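Local coordinates for protein alkylhalidase CmlS (Streptomyces venezuelae, PDB 3I3L) that is a flavin-dependent halogenase of chloramphenicol biosynthesis that binds flavin-adenine dinucleotide and holds it through a covalent flavin-aspartate bond, at residues 266-269 and 270-274; 387-390 and 391-395. One frame throughout, in Å; residues are numbered along the deposited sequence.

Interaction 1. Residues 266-269 and 270-274; sequences DAFY and SSTLA
Phe268 O takes two donors from a single residue: Thr272 N at 3.0 Å, the ordinary i to i+4 helix bond, and Thr272 OG1 at 2.6 Å. The hydroxyl can turn back on the preceding turn because OG1 stands beside its own backbone N (chi1 -53°). The same oxygen also sits over the centre of the Phe268 ring, 3.3 Å above its plane, with OG1 to Phe268 CZ at 3.4 Å. The pattern repeats on the exposed side of the helix. Ser271 OG and Ser271 N reach Ala267 O from opposite faces of its carbonyl plane, the hydroxyl at 2.9 Å, and Ser270 OG makes a longer bond of 3.3 Å to Asp266 O. Helix 265-273 thus carries three consecutive hydroxyl residues that double their main-chain bonds: Ser270 and Ser271 are exposed, whereas Thr272, with Tyr269 and Leu273, turns to the sheet, where side chains of the helix touch strands 203-213, 245-253 and 287-302. There Tyr269 and Leu273 run side by side in the same direction, Leu273 CD2 lying 3.9 Å from Tyr269 CZ. Beyond this pair, the Tyr269 hydroxyl is hydrogen-bonded to Val248 O, and the Phe268 ring packs on helix 257-263.

Interaction 2. Residues 387-390 and 391-395; sequences DSEF and WRKRR
One carboxylate oxygen, Asp387 OD1, receives three arginine N-H groups from two residues. Arg395 approaches end-on, its NH1 and NH2 each 2.9 Å from Asp387 OD1, which lies in its guanidinium plane. Arg392 NH2 completes the salt-bridge network at 2.9 Å from the same OD1. Arg392 NH2 meets OD1 from one side of the carboxylate plane, the two Arg395 nitrogens from the other, all well out of the plane, and the Arg392 guanidinium stands nearly perpendicular to it (87°). A bend at chi3 (67°) turns the Arg392 group back across the start of the helix, one face over Glu389 CA.

Phe390 works on two sides. The Arg394 guanidinium lies flat on one ring face, the planes 10° apart and CZ 3.9 Å from the ring centroid, a cation-pi stack extended by a CH-pi contact from Arg394 CD. Arg394 NH1 also donates to a lone pair of Phe390 O at 2.9 Å, tying the guanidinium to the backbone of the residue it covers. The edge of Phe390 meets the face of Trp391 in a T-shaped pair, CD2 being 3.7 Å from Trp391 CE2. Outside the segment, Arg394 is held by Asp253 and Asn205, and Trp391 NE1 bonds to Phe231 O. A leucine in place of Arg394 would probably leave Asp253 without this charged mate and strip the Phe390 face of its flat cationic cover.

Glu389 and Lys393 run alongside each other, with a long salt bridge of 3.5 Å from OE1 to NZ; OE1 also pairs with Arg254. The arrangement is a short helix, 389-394, with Ser388 at its N-cap position and Asp387 and Arg395 linked across its two ends; its side chains pack on strands 203-213 and 245-253 and on helix 352-382.

Interactions 1 and 2 are both local contacts, one along helix 265-273, the other along helix 389-394 and the residues flanking it, and each combines buried with exposed residues. Their centres lie 20 Å apart, with nearest atoms about 10 Å apart, so they do not touch. Both meet the same strands: side chains of each reach 203-213 and 245-253. The chemistry differs. Residues 266-274 rely on neutral hydroxyls bonded to main-chain carbonyls and set aliphatic and aromatic groups against the sheet, whereas residues 387-395 rely on charge, with arginines serving both an outer carboxylate network and an inner aromatic stack. The buried Arg394 side chain of interaction 2 comes within about 9 Å of that of Asp297, the residue bound covalently to FAD, while interaction 1 lies away from the annotated sites.

Interaction 1. Residues 266-269 and 270-274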
ATOM      1  N   ASP A 266     -26.537  15.277   2.320  1.00 41.30           N
ATOM      2  CA  ASP A 266     -27.361  14.483   3.267  1.00 41.74           C
ATOM      3  C   ASP A 266     -28.352  13.616   2.552  1.00 41.56           C
ATOM      4  O   ASP A 266     -28.449  12.429   2.836  1.00 41.30           O
ATOM      5  CB  ASP A 266     -28.100  15.392   4.246  1.00 42.12           C
ATOM      6  CG  ASP A 266     -27.157  16.131   5.163  1.00 45.23           C
ATOM      7  OD1 ASP A 266     -26.655  15.520   6.139  1.00 46.79           O
ATOM      8  OD2 ASP A 266     -26.908  17.326   4.894  1.00 51.02           O
ATOM      9  N   ALA A 267     -29.062  14.213   1.590  1.00 41.28           N
ATOM     10  CA  ALA A 267     -30.024  13.500   0.794  1.00 40.88           C
ATOM     11  C   ALA A 267     -29.307  12.490  -0.111  1.00 39.64           C
ATOM     12  O   ALA A 267     -29.745  11.352  -0.217  1.00 39.63           O
ATOM     13  CB  ALA A 267     -30.887  14.522  -0.063  1.00 42.25           C
ATOM     14  N   PHE A 268     -28.207  12.902  -0.754  1.00 38.59           N
ATOM     15  CA  PHE A 268     -27.446  11.955  -1.573  1.00 37.16           C
ATOM     16  C   PHE A 268     -26.952  10.729  -0.770  1.00 35.87           C
ATOM     17  O   PHE A 268     -26.997   9.597  -1.241  1.00 35.24           O
ATOM     18  CB  PHE A 268     -26.282  12.636  -2.308  1.00 36.48           C
ATOM     19  CG  PHE A 268     -25.536  11.691  -3.237  1.00 36.48           C
ATOM     20  CD1 PHE A 268     -25.994  11.467  -4.530  1.00 37.75           C
ATOM     21  CD2 PHE A 268     -24.415  10.982  -2.790  1.00 31.18           C
ATOM     22  CE1 PHE A 268     -25.327  10.592  -5.388  1.00 37.16           C
ATOM     23  CE2 PHE A 268     -23.763  10.115  -3.591  1.00 29.59           C
ATOM     24  CZ  PHE A 268     -24.184   9.904  -4.916  1.00 37.61           C
ATOM     25  N   TYR A 269     -26.535  10.971   0.457  1.00 35.23           N
ATOM     26  CA  TYR A 269     -25.944   9.948   1.276  1.00 36.15           C
ATOM     27  C   TYR A 269     -26.937   8.865   1.653  1.00 37.03           C
ATOM     28  O   TYR A 269     -26.689   7.653   1.447  1.00 36.77           O
ATOM     29  CB  TYR A 269     -25.272  10.585   2.515  1.00 35.55           C
ATOM     30  CG  TYR A 269     -24.647   9.607   3.447  1.00 35.85           C
ATOM     31  CD1 TYR A 269     -23.463   8.917   3.107  1.00 37.74           C
ATOM     32  CD2 TYR A 269     -25.235   9.333   4.669  1.00 39.85           C
ATOM     33  CE1 TYR A 269     -22.877   7.966   4.014  1.00 32.24           C
ATOM     34  CE2 TYR A 269     -24.669   8.423   5.578  1.00 37.14           C
ATOM     35  CZ  TYR A 269     -23.484   7.743   5.235  1.00 37.60           C
ATOM     36  OH  TYR A 269     -22.948   6.834   6.136  1.00 34.01           O
ATOM     37  N   SER A 270     -28.070   9.278   2.206  1.00 38.71           N
ATOM     38  CA  SER A 270     -29.126   8.332   2.618  1.00 40.71           C
ATOM     39  C   SER A 270     -29.756   7.586   1.436  1.00 39.78           C
ATOM     40  O   SER A 270     -29.943   6.367   1.523  1.00 39.88           O
ATOM     41  CB  SER A 270     -30.234   9.054   3.388  1.00 41.80           C
ATOM     42  OG  SER A 270     -29.634   9.838   4.408  1.00 47.92           O
ATOM     43  N   SER A 271     -30.094   8.287   0.348  1.00 38.67           N
ATOM     44  CA  SER A 271     -30.752   7.568  -0.779  1.00 38.90           C
ATOM     45  C   SER A 271     -29.772   6.639  -1.511  1.00 37.47           C
ATOM     46  O   SER A 271     -30.136   5.573  -1.997  1.00 37.95           O
ATOM     47  CB  SER A 271     -31.425   8.520  -1.785  1.00 39.05           C
ATOM     48  OG  SER A 271     -30.531   9.484  -2.301  1.00 42.40           O
ATOM     49  N   THR A 272     -28.513   7.023  -1.559  1.00 36.79           N
ATOM     50  CA  THR A 272     -27.525   6.142  -2.134  1.00 36.28           C
ATOM     51  C   THR A 272     -27.269   4.943  -1.221  1.00 36.35           C
ATOM     52  O   THR A 272     -27.290   3.793  -1.684  1.00 36.47           O
ATOM     53  CB  THR A 272     -26.232   6.888  -2.481  1.00 35.74           C
ATOM     54  OG1 THR A 272     -26.551   8.023  -3.290  1.00 30.78           O
ATOM     55  CG2 THR A 272     -25.297   6.000  -3.304  1.00 35.14           C
ATOM     56  N   LEU A 273     -27.055   5.200   0.069  1.00 35.26           N
ATOM     57  CA  LEU A 273     -26.701   4.103   0.967  1.00 36.89           C
ATOM     58  C   LEU A 273     -27.831   3.059   1.005  1.00 36.67           C
ATOM     59  O   LEU A 273     -27.589   1.881   1.211  1.00 36.52           O
ATOM     60  CB  LEU A 273     -26.417   4.615   2.374  1.00 36.48           C
ATOM     61  CG  LEU A 273     -25.894   3.655   3.435  1.00 37.89           C
ATOM     62  CD1 LEU A 273     -24.677   2.878   2.943  1.00 36.67           C
ATOM     63  CD2 LEU A 273     -25.551   4.473   4.707  1.00 34.37           C
ATOM     64  N   ALA A 274     -29.064   3.512   0.797  1.00 36.82           N
ATOM     65  CA  ALA A 274     -30.246   2.646   0.827  1.00 35.05           C
ATOM     66  C   ALA A 274     -30.250   1.703  -0.390  1.00 34.37           C
ATOM     67  O   ALA A 274     -30.934   0.696  -0.406  1.00 36.16           O
ATOM     68  CB  ALA A 274     -31.486   3.517   0.859  1.00 35.73           C
TER

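Interaction 2. Residues 387-390 and 391-395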
ATOM      1  N   ASP A 387     -24.104  -1.868 -15.776  1.00 32.53           N
ATOM      2  CA  ASP A 387     -23.181  -1.121 -16.587  1.00 31.73           C
ATOM      3  C   ASP A 387     -23.376   0.368 -16.324  1.00 31.56           C
ATOM      4  O   ASP A 387     -23.805   1.119 -17.236  1.00 33.91           O
ATOM      5  CB  ASP A 387     -23.314  -1.476 -18.072  1.00 28.57           C
ATOM      6  CG  ASP A 387     -22.411  -0.598 -18.961  1.00 34.34           C
ATOM      7  OD1 ASP A 387     -21.358  -0.061 -18.474  1.00 37.24           O
ATOM      8  OD2 ASP A 387     -22.735  -0.417 -20.134  1.00 27.81           O
ATOM      9  N   SER A 388     -23.080   0.790 -15.075  1.00 30.11           N
ATOM     10  CA  SER A 388     -23.040   2.198 -14.682  1.00 28.74           C
ATOM     11  C   SER A 388     -21.706   2.831 -15.045  1.00 27.32           C
ATOM     12  O   SER A 388     -20.731   2.128 -15.323  1.00 29.13           O
ATOM     13  CB  SER A 388     -23.336   2.340 -13.165  1.00 28.10           C
ATOM     14  OG  SER A 388     -22.213   1.893 -12.419  1.00 29.58           O
ATOM     15  N   GLU A 389     -21.652   4.158 -15.089  1.00 26.36           N
ATOM     16  CA  GLU A 389     -20.385   4.880 -15.328  1.00 28.97           C
ATOM     17  C   GLU A 389     -19.265   4.498 -14.316  1.00 27.25           C
ATOM     18  O   GLU A 389     -18.104   4.360 -14.691  1.00 26.27           O
ATOM     19  CB  GLU A 389     -20.588   6.400 -15.322  1.00 28.88           C
ATOM     20  CG  GLU A 389     -19.358   7.133 -15.909  1.00 33.73           C
ATOM     21  CD  GLU A 389     -19.615   8.603 -16.229  1.00 41.23           C
ATOM     22  OE1 GLU A 389     -18.691   9.264 -16.774  1.00 44.12           O
ATOM     23  OE2 GLU A 389     -20.752   9.102 -15.984  1.00 44.83           O
ATOM     24  N   PHE A 390     -19.640   4.227 -13.071  1.00 26.86           N
ATOM     25  CA  PHE A 390     -18.664   3.757 -12.108  1.00 26.97           C
ATOM     26  C   PHE A 390     -17.909   2.516 -12.604  1.00 26.18           C
ATOM     27  O   PHE A 390     -16.704   2.530 -12.696  1.00 24.67           O
ATOM     28  CB  PHE A 390     -19.274   3.453 -10.719  1.00 26.76           C
ATOM     29  CG  PHE A 390     -18.222   3.152  -9.689  1.00 28.96           C
ATOM     30  CD1 PHE A 390     -17.602   4.182  -8.966  1.00 26.43           C
ATOM     31  CD2 PHE A 390     -17.795   1.843  -9.483  1.00 27.68           C
ATOM     32  CE1 PHE A 390     -16.570   3.904  -8.048  1.00 23.28           C
ATOM     33  CE2 PHE A 390     -16.756   1.570  -8.532  1.00 26.88           C
ATOM     34  CZ  PHE A 390     -16.177   2.617  -7.825  1.00 26.48           C
ATOM     35  N   TRP A 391     -18.651   1.446 -12.891  1.00 26.15           N
ATOM     36  CA  TRP A 391     -18.048   0.180 -13.267  1.00 26.12           C
ATOM     37  C   TRP A 391     -17.359   0.233 -14.627  1.00 25.69           C
ATOM     38  O   TRP A 391     -16.312  -0.361 -14.823  1.00 26.49           O
ATOM     39  CB  TRP A 391     -19.062  -0.975 -13.138  1.00 27.21           C
ATOM     40  CG  TRP A 391     -19.463  -1.117 -11.702  1.00 25.17           C
ATOM     41  CD1 TRP A 391     -20.623  -0.699 -11.127  1.00 26.71           C
ATOM     42  CD2 TRP A 391     -18.659  -1.626 -10.654  1.00 26.59           C
ATOM     43  NE1 TRP A 391     -20.600  -0.938  -9.753  1.00 26.89           N
ATOM     44  CE2 TRP A 391     -19.402  -1.494  -9.438  1.00 27.84           C
ATOM     45  CE3 TRP A 391     -17.379  -2.121 -10.595  1.00 30.25           C
ATOM     46  CZ2 TRP A 391     -18.893  -1.867  -8.196  1.00 30.72           C
ATOM     47  CZ3 TRP A 391     -16.869  -2.501  -9.349  1.00 34.65           C
ATOM     48  CH2 TRP A 391     -17.624  -2.375  -8.177  1.00 33.60           C
ATOM     49  N   ARG A 392     -17.947   0.982 -15.535  1.00 26.91           N
ATOM     50  CA  ARG A 392     -17.477   1.118 -16.902  1.00 27.77           C
ATOM     51  C   ARG A 392     -16.143   1.866 -16.957  1.00 28.27           C
ATOM     52  O   ARG A 392     -15.294   1.585 -17.800  1.00 28.44           O
ATOM     53  CB  ARG A 392     -18.537   1.913 -17.701  1.00 26.04           C
ATOM     54  CG  ARG A 392     -18.137   2.322 -19.106  1.00 29.05           C
ATOM     55  CD  ARG A 392     -19.426   2.696 -19.994  1.00 28.51           C
ATOM     56  NE  ARG A 392     -20.108   3.886 -19.549  1.00 24.64           N
ATOM     57  CZ  ARG A 392     -21.269   3.927 -18.861  1.00 29.24           C
ATOM     58  NH1 ARG A 392     -21.814   5.080 -18.531  1.00 24.25           N
ATOM     59  NH2 ARG A 392     -21.915   2.822 -18.501  1.00 28.30           N
ATOM     60  N   LYS A 393     -15.990   2.883 -16.126  1.00 28.70           N
ATOM     61  CA  LYS A 393     -14.728   3.595 -16.122  1.00 30.14           C
ATOM     62  C   LYS A 393     -13.627   2.702 -15.562  1.00 29.13           C
ATOM     63  O   LYS A 393     -12.501   2.846 -15.953  1.00 28.71           O
ATOM     64  CB  LYS A 393     -14.820   4.953 -15.356  1.00 31.01           C
ATOM     65  CG  LYS A 393     -15.823   5.971 -15.999  1.00 34.94           C
ATOM     66  CD  LYS A 393     -15.373   6.355 -17.437  1.00 35.90           C
ATOM     67  CE  LYS A 393     -16.169   7.526 -18.036  1.00 37.85           C
ATOM     68  NZ  LYS A 393     -15.384   8.810 -17.894  1.00 44.46           N
ATOM     69  N   ARG A 394     -13.960   1.795 -14.655  1.00 28.21           N
ATOM     70  CA  ARG A 394     -12.917   1.119 -13.884  1.00 28.44           C
ATOM     71  C   ARG A 394     -12.573  -0.295 -14.329  1.00 30.32           C
ATOM     72  O   ARG A 394     -11.456  -0.802 -14.041  1.00 31.52           O
ATOM     73  CB  ARG A 394     -13.243   1.153 -12.393  1.00 25.74           C
ATOM     74  CG  ARG A 394     -13.059   2.521 -11.815  1.00 24.32           C
ATOM     75  CD  ARG A 394     -13.958   2.692 -10.570  1.00 26.10           C
ATOM     76  NE  ARG A 394     -13.908   4.059 -10.084  1.00 26.85           N
ATOM     77  CZ  ARG A 394     -14.578   5.086 -10.639  1.00 30.62           C
ATOM     78  NH1 ARG A 394     -15.362   4.886 -11.696  1.00 29.08           N
ATOM     79  NH2 ARG A 394     -14.505   6.303 -10.127  1.00 27.16           N
ATOM     80  N   ARG A 395     -13.495  -0.935 -15.058  1.00 30.88           N
ATOM     81  CA  ARG A 395     -13.294  -2.318 -15.461  1.00 32.08           C
ATOM     82  C   ARG A 395     -12.333  -2.313 -16.595  1.00 33.54           C
ATOM     83  O   ARG A 395     -12.233  -1.326 -17.276  1.00 33.98           O
ATOM     84  CB  ARG A 395     -14.631  -2.998 -15.860  1.00 32.48           C
ATOM     85  CG  ARG A 395     -15.218  -2.588 -17.253  1.00 32.73           C
ATOM     86  CD  ARG A 395     -16.690  -3.146 -17.426  1.00 32.67           C
ATOM     87  NE  ARG A 395     -17.348  -2.483 -18.559  1.00 33.48           N
ATOM     88  CZ  ARG A 395     -18.505  -1.804 -18.532  1.00 33.85           C
ATOM     89  NH1 ARG A 395     -19.274  -1.708 -17.430  1.00 33.47           N
ATOM     90  NH2 ARG A 395     -18.922  -1.199 -19.650  1.00 32.61           N
TER